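Local coordinates for protein thiamine pyrophosphokinase (Bacillus subtilis, PDB 3LM8) that transfers a pyrophosphate group from ATP to thiamine, making thiamine diphosphate and AMP, and serves thiamine salvage, at residues A[72-75]-A[80-83]; A[29-34]-A[83-88]. The protein carries 1 engineered substitution. All coordinates share one frame; numbering follows the deposited sequence.

Interaction 1 (A[72-75]-A[80-83]); sequences VYQA and TDLD
Asp81 OD1 is the atom of the helix start that reaches segment 72-75. It lies 3.3 Å from the methyl carbon CB of Ala75. The carboxylate meets the methyl with this oxygen, while OD2 is turned further off, 5.5 Å from Ala75 CB. The turn of the side chain explains the approach: Asp81 CG sits beside the backbone N and opposite the carbonyl carbon (chi1 -54°), which swings the carboxylate toward the loop. Ala75, for its part, points its CB toward segment 80-83. Gln74 adds little, with OE1 4.3 Å from Asp81 OD1. Both are acceptors, and no hydrogen bond spans the two segments. The setting is a strand-loop-helix connection of the Rossmann-like catalytic domain. Strand 71-73 is an outermost strand of the large sheet. It pairs with the neighbouring strand 47-49 through backbone bonds of Tyr73 to Ala48 of that strand and to Gly50 just after it. The chain then turns and enters helix 81-92. A bound magnesium ion lies about 4 Å from the Asp81 side chain, longer than direct coordination, and the nearby cation would probably favour the negative carboxylate. With only a methyl against one carboxylate oxygen, the contact itself is van der Waals packing.

Interaction 2 (A[29-34]-A[83-88]); sequences IGVDKG and DLALDW
Ile29 reaches from strand 26-31 to Ala85 and Trp88 of helix 81-92, and its CB is the fork of the contact. From CB the short branch CG2 goes to the indole, 3.9 Å from Trp88 CZ3. It meets the six-membered ring obliquely. The long branch leaves through CG1, which lies between the backbone N and the carbonyl carbon (chi1 52°). The chain then extends, and CD1 ends 4.1 Å from Ala85 CB. The same CD1 is 4.1 Å from the Ala85 carbonyl O. One isoleucine thus touches two positions of the helix, three residues apart. Two residues along the strand, Val31 points the same way. Its CG2 lies 3.4 Å from Ala85 CB, so the Ala85 methyl is met by both Ile29 and Val31. This is the helix-on-sheet packing of a Rossmann-like alpha/beta domain. The axes of the short segments 29-31 and 83-88 run nearly antiparallel, at 159°, and come within 9.3 Å. Between these two side chains Gly30 hydrogen-bonds through its backbone to Glu47 and Phe49 of strand 47-49, while Ile29 and Val31 pair with strand 3-7. Phe49 widens the apolar layer: it touches Val31, Leu84 and Ala85, and its ring meets that of Trp88 edge-to-face. Leu86, turned away from the strand, packs on Leu116 of helix 107-122.

In the fold
Interactions 1 and 2 have centres 6 Å apart and share helix 81-92, with Asp83 common to both. Along the chain strand 26-31 comes first, then strand 71-73, then the helix. Both strands belong to the large mixed sheet, with strand 47-49 between them. Interaction 1 lies at the surface by the helix start; interaction 2 is buried one turn further on. The two touch where Val31 CG1 packs 3.6 Å from Asp81 CB, and where Leu84 CD2 lies 3.4 Å from Gln74 O. The helix rests on the sheet through an apolar patch, while Asp81 in its first turn lies near a magnesium ion, all within the catalytic domain.

Interaction 1 (A[72-75]-A[80-83])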
# COMPACT_ATOMS: atom_id res chain seq x y z
N VAL A 72 -8.60 -19.90 -6.56
CA VAL A 72 -9.19 -18.57 -6.50
C VAL A 72 -10.27 -18.49 -5.43
O VAL A 72 -11.29 -19.17 -5.53
CB VAL A 72 -9.83 -18.20 -7.85
CG1 VAL A 72 -10.36 -16.78 -7.79
CG2 VAL A 72 -8.81 -18.36 -8.96
N TYR A 73 -10.05 -17.65 -4.41
CA TYR A 73 -11.02 -17.48 -3.33
C TYR A 73 -12.03 -16.40 -3.70
O TYR A 73 -11.65 -15.28 -4.02
CB TYR A 73 -10.34 -17.07 -2.03
CG TYR A 73 -9.39 -18.10 -1.45
CD1 TYR A 73 -8.21 -18.42 -2.11
CD2 TYR A 73 -9.68 -18.73 -0.25
CE1 TYR A 73 -7.32 -19.35 -1.58
CE2 TYR A 73 -8.79 -19.67 0.29
CZ TYR A 73 -7.61 -19.97 -0.38
OH TYR A 73 -6.74 -20.91 0.11
N GLN A 74 -13.32 -16.73 -3.65
CA GLN A 74 -14.32 -15.75 -4.02
C GLN A 74 -14.74 -14.88 -2.85
O GLN A 74 -14.61 -15.29 -1.69
CB GLN A 74 -15.54 -16.45 -4.61
CG GLN A 74 -15.99 -15.88 -5.96
CD GLN A 74 -16.47 -14.43 -5.87
OE1 GLN A 74 -15.70 -13.51 -5.57
NE2 GLN A 74 -17.77 -14.23 -6.13
N ALA A 75 -15.23 -13.69 -3.16
CA ALA A 75 -15.68 -12.73 -2.15
C ALA A 75 -17.16 -12.93 -1.82
O ALA A 75 -17.83 -13.76 -2.44
CB ALA A 75 -15.44 -11.31 -2.65
N THR A 80 -14.65 -6.47 -0.06
CA THR A 80 -13.98 -6.31 -1.34
C THR A 80 -13.02 -7.48 -1.55
O THR A 80 -12.62 -8.15 -0.60
CB THR A 80 -13.18 -4.99 -1.40
OG1 THR A 80 -14.06 -3.89 -1.17
CG2 THR A 80 -12.53 -4.83 -2.76
N ASP A 81 -12.67 -7.74 -2.81
CA ASP A 81 -11.75 -8.82 -3.13
C ASP A 81 -10.43 -8.54 -2.42
O ASP A 81 -9.87 -9.40 -1.74
CB ASP A 81 -11.51 -8.88 -4.64
CG ASP A 81 -12.80 -8.99 -5.42
OD1 ASP A 81 -13.68 -9.79 -5.03
OD2 ASP A 81 -12.94 -8.28 -6.44
N LEU A 82 -9.96 -7.31 -2.58
CA LEU A 82 -8.72 -6.85 -1.98
C LEU A 82 -8.84 -6.99 -0.46
O LEU A 82 -7.97 -7.59 0.19
CB LEU A 82 -8.49 -5.38 -2.38
CG LEU A 82 -7.19 -4.62 -2.04
CD1 LEU A 82 -7.36 -3.82 -0.76
CD2 LEU A 82 -6.02 -5.59 -1.95
N ASP A 83 -9.93 -6.47 0.09
CA ASP A 83 -10.16 -6.54 1.52
C ASP A 83 -10.05 -7.97 2.03
O ASP A 83 -9.54 -8.21 3.13
CB ASP A 83 -11.54 -5.97 1.84
CG ASP A 83 -11.95 -6.21 3.28
OD1 ASP A 83 -11.16 -5.90 4.20
OD2 ASP A 83 -13.07 -6.70 3.49

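Interaction 2 (A[29-34]-A[83-88])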
# COMPACT_ATOMS: atom_id res chain seq x y z
N ILE A 29 0.23 -12.62 -4.57
CA ILE A 29 -1.16 -13.03 -4.68
C ILE A 29 -1.83 -12.02 -5.58
O ILE A 29 -1.51 -10.83 -5.52
CB ILE A 29 -1.88 -13.07 -3.31
CG1 ILE A 29 -1.70 -11.75 -2.58
CG2 ILE A 29 -1.36 -14.22 -2.48
CD1 ILE A 29 -2.51 -11.66 -1.29
N GLY A 30 -2.75 -12.49 -6.42
CA GLY A 30 -3.46 -11.61 -7.32
C GLY A 30 -4.90 -11.41 -6.92
O GLY A 30 -5.56 -12.33 -6.43
N VAL A 31 -5.39 -10.19 -7.11
CA VAL A 31 -6.76 -9.82 -6.77
C VAL A 31 -7.37 -9.19 -8.00
O VAL A 31 -6.82 -8.25 -8.55
CB VAL A 31 -6.78 -8.80 -5.58
CG1 VAL A 31 -8.12 -8.10 -5.50
CG2 VAL A 31 -6.49 -9.52 -4.25
N ASP A 32 -8.50 -9.72 -8.45
CA ASP A 32 -9.18 -9.19 -9.63
C ASP A 32 -8.22 -9.18 -10.81
O ASP A 32 -7.34 -10.02 -10.89
CB ASP A 32 -9.68 -7.77 -9.35
CG ASP A 32 -10.52 -7.21 -10.49
OD1 ASP A 32 -11.47 -7.91 -10.93
OD2 ASP A 32 -10.25 -6.07 -10.93
N LYS A 33 -8.41 -8.22 -11.72
CA LYS A 33 -7.55 -8.07 -12.91
C LYS A 33 -6.08 -8.18 -12.51
O LYS A 33 -5.23 -8.54 -13.33
CB LYS A 33 -7.79 -6.72 -13.57
CG LYS A 33 -9.05 -6.62 -14.39
CD LYS A 33 -8.81 -7.14 -15.80
CE LYS A 33 -7.83 -6.25 -16.55
NZ LYS A 33 -7.44 -6.82 -17.87
N GLY A 34 -5.82 -7.88 -11.24
CA GLY A 34 -4.47 -7.92 -10.72
C GLY A 34 -3.73 -9.21 -11.00
O GLY A 34 -2.55 -9.17 -11.34
N ASP A 83 -9.93 -6.47 0.09
CA ASP A 83 -10.16 -6.54 1.52
C ASP A 83 -10.05 -7.97 2.03
O ASP A 83 -9.54 -8.21 3.13
CB ASP A 83 -11.54 -5.97 1.84
CG ASP A 83 -11.95 -6.21 3.28
OD1 ASP A 83 -11.16 -5.90 4.20
OD2 ASP A 83 -13.07 -6.70 3.49
N LEU A 84 -10.52 -8.92 1.23
CA LEU A 84 -10.47 -10.33 1.60
C LEU A 84 -9.06 -10.89 1.54
O LEU A 84 -8.66 -11.68 2.39
CB LEU A 84 -11.39 -11.15 0.70
CG LEU A 84 -11.24 -12.68 0.82
CD1 LEU A 84 -11.25 -13.10 2.29
CD2 LEU A 84 -12.36 -13.36 0.04
N ALA A 85 -8.32 -10.48 0.51
CA ALA A 85 -6.95 -10.92 0.31
C ALA A 85 -6.06 -10.46 1.46
O ALA A 85 -5.11 -11.16 1.84
CB ALA A 85 -6.42 -10.36 -1.00
N LEU A 86 -6.37 -9.30 2.02
CA LEU A 86 -5.60 -8.76 3.13
C LEU A 86 -5.71 -9.61 4.40
O LEU A 86 -4.72 -9.79 5.11
CB LEU A 86 -6.02 -7.32 3.42
CG LEU A 86 -5.08 -6.57 4.37
CD1 LEU A 86 -3.65 -6.57 3.82
CD2 LEU A 86 -5.61 -5.14 4.55
N ASP A 87 -6.90 -10.13 4.69
CA ASP A 87 -7.08 -10.99 5.86
C ASP A 87 -6.20 -12.23 5.74
O ASP A 87 -5.59 -12.67 6.70
CB ASP A 87 -8.54 -11.44 6.00
CG ASP A 87 -9.47 -10.33 6.45
OD1 ASP A 87 -9.02 -9.47 7.23
OD2 ASP A 87 -10.65 -10.34 6.05
N TRP A 88 -6.17 -12.79 4.54
CA TRP A 88 -5.37 -13.98 4.26
C TRP A 88 -3.90 -13.69 4.52
O TRP A 88 -3.18 -14.52 5.09
CB TRP A 88 -5.56 -14.38 2.79
CG TRP A 88 -4.89 -15.67 2.42
CD1 TRP A 88 -5.43 -16.92 2.47
CD2 TRP A 88 -3.55 -15.83 1.96
NE1 TRP A 88 -4.51 -17.85 2.06
CE2 TRP A 88 -3.34 -17.21 1.74
CE3 TRP A 88 -2.49 -14.94 1.71
CZ2 TRP A 88 -2.13 -17.73 1.29
CZ3 TRP A 88 -1.28 -15.46 1.25
CH2 TRP A 88 -1.11 -16.84 1.05